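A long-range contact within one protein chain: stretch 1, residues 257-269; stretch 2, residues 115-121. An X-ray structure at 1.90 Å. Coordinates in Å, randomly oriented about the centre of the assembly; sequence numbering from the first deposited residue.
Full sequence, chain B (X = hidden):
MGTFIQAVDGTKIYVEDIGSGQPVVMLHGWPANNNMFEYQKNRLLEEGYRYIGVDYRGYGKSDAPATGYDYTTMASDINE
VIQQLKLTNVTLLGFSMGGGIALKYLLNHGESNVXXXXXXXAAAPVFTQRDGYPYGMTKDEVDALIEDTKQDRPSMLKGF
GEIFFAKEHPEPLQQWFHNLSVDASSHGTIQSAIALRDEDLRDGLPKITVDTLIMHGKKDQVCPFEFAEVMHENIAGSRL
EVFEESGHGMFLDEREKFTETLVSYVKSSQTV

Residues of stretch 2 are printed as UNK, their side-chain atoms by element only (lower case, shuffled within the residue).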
# COMPACT_ATOMS: atom_id res chain seq x y z
N LYS B 257 -24.90 -19.15 -13.00
CA LYS B 257 -24.02 -19.52 -11.89
C LYS B 257 -22.99 -18.40 -11.58
O LYS B 257 -22.74 -18.01 -10.41
CB LYS B 257 -23.32 -20.84 -12.18
CG LYS B 257 -22.58 -21.39 -10.97
CD LYS B 257 -21.72 -22.58 -11.36
CE LYS B 257 -20.69 -22.87 -10.31
NZ LYS B 257 -19.84 -24.03 -10.70
N PHE B 258 -22.41 -17.86 -12.63
CA PHE B 258 -21.45 -16.77 -12.45
C PHE B 258 -22.12 -15.61 -11.73
O PHE B 258 -21.60 -15.15 -10.71
CB PHE B 258 -20.86 -16.34 -13.80
CG PHE B 258 -19.77 -15.30 -13.67
CD1 PHE B 258 -18.47 -15.67 -13.42
CD2 PHE B 258 -20.05 -13.97 -13.78
CE1 PHE B 258 -17.47 -14.73 -13.26
CE2 PHE B 258 -19.05 -13.04 -13.65
CZ PHE B 258 -17.76 -13.42 -13.38
N THR B 259 -23.26 -15.14 -12.25
CA THR B 259 -23.99 -14.02 -11.63
C THR B 259 -24.42 -14.30 -10.19
O THR B 259 -24.22 -13.51 -9.31
CB THR B 259 -25.22 -13.52 -12.49
OG1 THR B 259 -26.08 -14.60 -12.87
CG2 THR B 259 -24.78 -12.98 -13.72
N GLU B 260 -24.99 -15.45 -9.93
CA GLU B 260 -25.51 -15.65 -8.60
C GLU B 260 -24.41 -15.97 -7.56
O GLU B 260 -24.54 -15.58 -6.44
CB GLU B 260 -26.68 -16.64 -8.66
CG GLU B 260 -27.87 -16.15 -9.50
CD GLU B 260 -28.57 -14.87 -8.98
OE1 GLU B 260 -28.99 -14.05 -9.82
OE2 GLU B 260 -28.74 -14.69 -7.76
N THR B 261 -23.28 -16.56 -7.95
CA THR B 261 -22.07 -16.62 -7.12
C THR B 261 -21.50 -15.21 -6.78
O THR B 261 -21.04 -14.94 -5.67
CB THR B 261 -20.96 -17.42 -7.85
OG1 THR B 261 -21.46 -18.72 -8.21
CG2 THR B 261 -19.73 -17.62 -7.00
N LEU B 262 -21.54 -14.31 -7.76
CA LEU B 262 -20.95 -12.97 -7.62
C LEU B 262 -21.81 -12.20 -6.61
O LEU B 262 -21.35 -11.59 -5.66
CB LEU B 262 -20.97 -12.33 -9.00
CG LEU B 262 -20.02 -11.22 -9.41
CD1 LEU B 262 -20.58 -10.55 -10.67
CD2 LEU B 262 -19.79 -10.20 -8.31
N VAL B 263 -23.12 -12.35 -6.79
CA VAL B 263 -24.09 -11.67 -5.97
C VAL B 263 -24.05 -12.11 -4.53
O VAL B 263 -24.15 -11.28 -3.64
CB VAL B 263 -25.51 -11.89 -6.54
CG1 VAL B 263 -26.59 -11.52 -5.52
CG2 VAL B 263 -25.66 -11.08 -7.84
N SER B 264 -24.01 -13.43 -4.33
CA SER B 264 -23.89 -14.00 -3.01
C SER B 264 -22.65 -13.52 -2.28
O SER B 264 -22.74 -13.19 -1.12
CB SER B 264 -23.83 -15.53 -3.10
OG SER B 264 -25.02 -16.07 -3.64
N TYR B 265 -21.50 -13.51 -2.95
CA TYR B 265 -20.27 -13.02 -2.36
C TYR B 265 -20.29 -11.51 -2.06
O TYR B 265 -19.77 -11.09 -1.02
CB TYR B 265 -19.08 -13.36 -3.25
CG TYR B 265 -17.73 -13.30 -2.60
CD1 TYR B 265 -17.36 -14.22 -1.59
CD2 TYR B 265 -16.80 -12.36 -2.98
CE1 TYR B 265 -16.09 -14.18 -1.02
CE2 TYR B 265 -15.55 -12.29 -2.40
CZ TYR B 265 -15.17 -13.20 -1.42
OH TYR B 265 -13.90 -13.11 -0.85
N VAL B 266 -20.88 -10.70 -2.94
CA VAL B 266 -21.08 -9.27 -2.61
C VAL B 266 -21.92 -9.13 -1.34
O VAL B 266 -21.55 -8.34 -0.47
CB VAL B 266 -21.59 -8.35 -3.77
CG1 VAL B 266 -20.88 -8.64 -5.09
CG2 VAL B 266 -23.09 -8.38 -3.95
N LYS B 267 -23.00 -9.92 -1.23
CA LYS B 267 -23.84 -10.01 0.00
C LYS B 267 -23.06 -10.47 1.27
O LYS B 267 -23.24 -9.88 2.33
CB LYS B 267 -25.09 -10.90 -0.22
CG LYS B 267 -26.21 -10.25 -1.04
CD LYS B 267 -27.21 -11.27 -1.56
CE LYS B 267 -28.53 -10.65 -2.02
NZ LYS B 267 -29.51 -10.39 -0.89
N SER B 268 -22.21 -11.51 1.16
CA SER B 268 -21.34 -11.91 2.26
C SER B 268 -20.05 -12.63 1.86
O SER B 268 -20.07 -13.55 1.04
CB SER B 268 -22.09 -12.85 3.19
OG SER B 268 -21.18 -13.69 3.89
N SER B 269 -18.97 -12.28 2.55
CA SER B 269 -17.64 -12.84 2.33
C SER B 269 -17.51 -14.21 3.00
O SER B 269 -17.00 -15.14 2.39
CB SER B 269 -16.57 -11.88 2.90
OG SER B 269 -16.52 -11.95 4.32
N UNK B 115 -13.29 -4.06 0.60
CA UNK B 115 -13.70 -5.11 1.54
C UNK B 115 -13.47 -6.55 1.01
O UNK B 115 -13.16 -7.46 1.78
o UNK B 115 -15.95 -5.38 0.84
c UNK B 115 -15.14 -4.91 1.88
N UNK B 116 -13.62 -6.75 -0.29
CA UNK B 116 -13.36 -8.06 -0.90
C UNK B 116 -12.93 -7.97 -2.36
O UNK B 116 -13.26 -7.00 -3.06
c UNK B 116 -17.05 -9.21 -1.00
c UNK B 116 -17.49 -8.78 0.39
c UNK B 116 -14.57 -8.94 -0.74
n UNK B 116 -18.72 -9.58 0.74
c UNK B 116 -15.79 -8.45 -1.44
N UNK B 117 -12.18 -8.99 -2.79
CA UNK B 117 -11.64 -9.12 -4.12
C UNK B 117 -12.21 -10.36 -4.80
O UNK B 117 -12.27 -11.41 -4.19
c UNK B 117 -9.57 -8.36 -6.16
c UNK B 117 -10.12 -9.34 -3.96
c UNK B 117 -9.34 -9.56 -5.25
c UNK B 117 -7.85 -9.81 -5.07
N UNK B 118 -12.58 -10.25 -6.06
CA UNK B 118 -12.98 -11.38 -6.85
C UNK B 118 -12.06 -11.38 -8.03
O UNK B 118 -11.84 -10.32 -8.62
c UNK B 118 -14.80 -12.49 -8.20
c UNK B 118 -14.43 -11.27 -7.34
c UNK B 118 -15.37 -11.10 -6.14
c UNK B 118 -16.73 -10.50 -6.47
N UNK B 119 -11.49 -12.53 -8.34
CA UNK B 119 -10.59 -12.65 -9.45
C UNK B 119 -11.25 -13.69 -10.37
O UNK B 119 -11.38 -14.80 -9.97
c UNK B 119 -9.22 -13.14 -8.98
c UNK B 119 -7.06 -12.96 -7.75
c UNK B 119 -7.84 -11.07 -9.08
c UNK B 119 -8.28 -12.21 -8.20
N UNK B 120 -11.66 -13.30 -11.59
CA UNK B 120 -12.54 -14.10 -12.47
C UNK B 120 -11.75 -14.36 -13.73
O UNK B 120 -11.44 -13.45 -14.43
c UNK B 120 -13.83 -13.37 -12.79
N UNK B 121 -11.35 -15.62 -13.98
CA UNK B 121 -10.51 -15.94 -15.12
C UNK B 121 -9.24 -15.10 -15.20
O UNK B 121 -8.79 -14.76 -16.26

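Position 115 carries one carbon followed by one oxygen, a short hydroxyl side chain without a branch, and makes no contact with stretch 1; this is a serine, S115. The chain turns a corner here, and the CA-to-CB bond points sideways to the helix. A small hydroxyl suits a partly exposed turn, and OG is hydrogen-bonded elsewhere in the structure.

Position 116 has four carbons in a row ending in a nitrogen, and its CB points toward the helix. That terminal nitrogen lies 2.5 Å from the backbone O of Y265, and the chain passes beside the Y265 ring. An unbranched aliphatic chain tipped with an amine is lysine, K116. Its NZ donates a short hydrogen bond to Y265 O and a weak one to V266 O, with NZ and O 3.3 Å apart. No backbone amide within the stretch donates to these carbonyls; they lie in the last turn, where the helix is running out of N-H groups, so the ammonium group of a long side chain can donate to them. On the way, K116 CD packs 3.7 Å from Y265 CE2.

Position 117 has four carbons forked at the second. Its CB points away from the helix, and only its backbone O comes close, 3.8 Å from Y265 CE2. The pattern is leucine, L117, suited to a buried apolar setting.

Position 118 also has four carbons, but they fork at the first. Its CB points toward the helix; the end of the two-carbon arm lies 3.6 Å from L262 CD2, and the carbon before it 3.7 Å from Y265 CD2. This is isoleucine, I118, with CD1 and CG1 making those contacts; beta-branching suits a strand.

Position 119 again shows four carbons forked at the second, out of reach of stretch 1: leucine, L119, apolar like its buried setting.

Position 120 has a single carbon, CB, which points toward the helix and meets the edge of the F258 ring, 3.9 Å from F258 CE1. This is alanine, A120; the small methyl leaves room for that aromatic side chain.

Position 121 has no side-chain atoms and touches nothing on stretch 1: glycine, G121. Its positive phi of 53° favours this residue.

The contact joins a helix and a nearly antiparallel strand, their axes 10.0 Å apart at closest approach. Alternate strand residues, K116, I118 and A120, face the helix, and F258, L262 and Y265 meet them at steps of four and three residues. Apolar packing of F258, L262 and Y265 against A120 and I118 makes one part of the contact, while K116, beside the Y265 ring, ties the strand to the C-terminal end of the helix.

Stretch 2 115-121: SKLILAG
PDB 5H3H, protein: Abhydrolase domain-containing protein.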